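Local coordinates for thioesterase domain-containing protein (Pseudomonas aeruginosa, PDB 3F1T) that probably hydrolyses acyl-CoA thioesters as a member of the hotdog-fold 4HBT thioesterase superfamily, at the interface of chains A and B. Sequence-based numbering; all coordinates share one arbitrary frame. Chains: chain A/B, uncharacterized protein Q9I3C8_PSEAE.

The interface of chains A and B. Residues chain A 87, 89-92, 131; chain B 107-108, 117, 133.
Strand 85-90 of chain A is extended up to A:Tyr90, and the chain then turns at A:Met91 (phi/psi -92/-37°), presenting the carbonyl of A:Tyr90 and the side chain of A:Met91 to strands 100-109 and 113-121 of chain B. A:Met91, a selenomethionine, buries 93 Å² against the partner. Its CG lies anti to its carbonyl carbon, and bends at chi2 and chi3 set the selenium over the centre of the B:Tyr107 ring, 3.8 Å above the plane. The methyl CE continues toward the phenol end, 3.7 Å from B:Tyr107 CZ. B:Arg117 crosses the thioether obliquely, its NE 3.3 Å from A:Met91 SE, while its guanidinium has B:Tyr107 CG over one face; the selenium sits in the corner formed by the ring face and the guanidinium. B:Tyr107 and B:Arg117 both hold CG in the crowded position between backbone N and carbonyl carbon. A:His131 presents its ring edge to the same selenium, its plane nearly perpendicular to the B:Arg117 guanidinium. A:His131 NE2 lies 4.0 Å from B:Arg117 NE, so the arginine would probably disfavour protonation of the imidazole; its charge is not seen.

The polar link lies beside this plug. B:Arg108, bent at chi3, gives NH1 to A:Tyr90 O at 2.8 Å (159° at H); the oxygen lies near the guanidinium plane, but the donor stands above the carbonyl plane rather than on a lone pair. Water 1 also bonds A:Tyr90 O and joins it to B:Arg108 NH2 (2.9 Å) and B:Tyr107 OH (2.7 Å), so arginine and water both grip the carbonyl. A:Arg87 NH1 forms a salt bridge with A:Asp89 OD2 at 2.8 Å, approaching from above the carboxylate plane. B:Val133, in strand 130-137, packs beneath this pair, CG1 tip to tip with A:Asp89 and CG2 against A:Arg87 NH1. Repeated by two-fold symmetry, this sheet-to-sheet patch probably helps join two hotdog subunits within the deposited tetramer.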
# COMPACT_ATOMS: atom_id res chain seq x y z
N ARG A 87 -1.31 4.06 3.39
CA ARG A 87 0.04 3.79 2.96
C ARG A 87 0.93 5.03 2.96
O ARG A 87 0.52 6.12 2.54
CB ARG A 87 0.06 3.07 1.59
CG ARG A 87 -0.22 3.95 0.38
CD ARG A 87 0.39 3.32 -0.86
NE ARG A 87 -0.01 4.01 -2.09
CZ ARG A 87 0.77 4.85 -2.78
NH1 ARG A 87 2.00 5.12 -2.36
NH2 ARG A 87 0.28 5.49 -3.84
N ASP A 89 4.92 5.96 1.80
CA ASP A 89 6.14 5.52 1.13
C ASP A 89 7.17 6.64 1.12
O ASP A 89 6.89 7.73 0.63
CB ASP A 89 5.83 5.06 -0.29
CG ASP A 89 4.84 3.91 -0.33
OD1 ASP A 89 5.29 2.74 -0.30
OD2 ASP A 89 3.62 4.16 -0.35
N TYR A 90 8.32 6.39 1.75
CA TYR A 90 9.38 7.37 1.89
C TYR A 90 10.25 7.37 0.65
O TYR A 90 10.68 6.31 0.21
CB TYR A 90 10.25 7.06 3.12
CG TYR A 90 9.64 7.53 4.42
CD1 TYR A 90 9.91 8.80 4.90
CD2 TYR A 90 8.65 6.79 5.04
CE1 TYR A 90 9.21 9.31 5.99
CE2 TYR A 90 8.01 7.26 6.16
CZ TYR A 90 8.29 8.52 6.64
OH TYR A 90 7.64 8.99 7.75
N MSE A 91 10.50 8.56 0.11
CA MSE A 91 11.30 8.75 -1.10
C MSE A 91 12.78 8.98 -0.78
O MSE A 91 13.66 8.57 -1.53
CB MSE A 91 10.77 9.94 -1.88
CG MSE A 91 9.30 9.83 -2.23
SE MSE A 91 9.05 8.34 -3.46
CE MSE A 91 8.11 7.08 -2.29
N HIS A 92 13.03 9.70 0.31
CA HIS A 92 14.38 10.06 0.73
C HIS A 92 14.29 10.57 2.16
O HIS A 92 13.19 10.88 2.65
CB HIS A 92 14.98 11.13 -0.21
CG HIS A 92 14.35 12.48 -0.08
ND1 HIS A 92 13.64 13.07 -1.10
CD2 HIS A 92 14.42 13.41 0.91
CE1 HIS A 92 13.23 14.27 -0.73
NE2 HIS A 92 13.69 14.50 0.49
N HIS A 131 5.28 10.01 0.25
CA HIS A 131 3.89 10.07 -0.19
C HIS A 131 2.99 9.23 0.71
O HIS A 131 3.40 8.19 1.23
CB HIS A 131 3.78 9.57 -1.63
CG HIS A 131 4.62 10.34 -2.60
ND1 HIS A 131 4.22 11.54 -3.15
CD2 HIS A 131 5.82 10.06 -3.16
CE1 HIS A 131 5.13 11.96 -4.01
NE2 HIS A 131 6.14 11.10 -4.00
N TYR B 107 13.73 5.33 -7.73
CA TYR B 107 14.03 6.43 -6.83
C TYR B 107 14.94 6.00 -5.68
O TYR B 107 15.46 6.84 -4.96
CB TYR B 107 12.75 7.05 -6.30
CG TYR B 107 11.96 6.15 -5.38
CD1 TYR B 107 12.24 6.10 -4.01
CD2 TYR B 107 10.88 5.42 -5.85
CE1 TYR B 107 11.51 5.27 -3.16
CE2 TYR B 107 10.12 4.64 -5.01
CZ TYR B 107 10.44 4.56 -3.67
OH TYR B 107 9.62 3.81 -2.84
N ARG B 108 15.14 4.69 -5.52
CA ARG B 108 16.13 4.15 -4.60
C ARG B 108 16.68 2.83 -5.11
O ARG B 108 15.91 1.96 -5.52
CB ARG B 108 15.55 3.94 -3.20
CG ARG B 108 16.63 3.75 -2.12
CD ARG B 108 16.04 3.27 -0.79
NE ARG B 108 15.30 4.35 -0.13
CZ ARG B 108 13.97 4.44 -0.13
NH1 ARG B 108 13.38 5.49 0.42
NH2 ARG B 108 13.23 3.43 -0.58
N ARG B 117 8.68 4.45 -8.45
CA ARG B 117 7.34 5.00 -8.44
C ARG B 117 6.95 5.49 -9.85
O ARG B 117 7.80 5.95 -10.62
CB ARG B 117 7.23 6.13 -7.41
CG ARG B 117 8.21 7.27 -7.67
CD ARG B 117 7.69 8.63 -7.15
NE ARG B 117 8.78 9.42 -6.55
CZ ARG B 117 10.00 9.56 -7.07
NH1 ARG B 117 10.29 9.01 -8.25
NH2 ARG B 117 10.95 10.22 -6.41
N VAL B 133 3.46 2.47 -6.76
CA VAL B 133 4.78 2.32 -6.14
C VAL B 133 5.13 0.83 -6.07
O VAL B 133 4.27 -0.01 -5.87
CB VAL B 133 4.80 2.88 -4.70
CG1 VAL B 133 6.08 2.47 -3.99
CG2 VAL B 133 4.69 4.38 -4.72
O HOH W 1 10.37 3.59 -0.28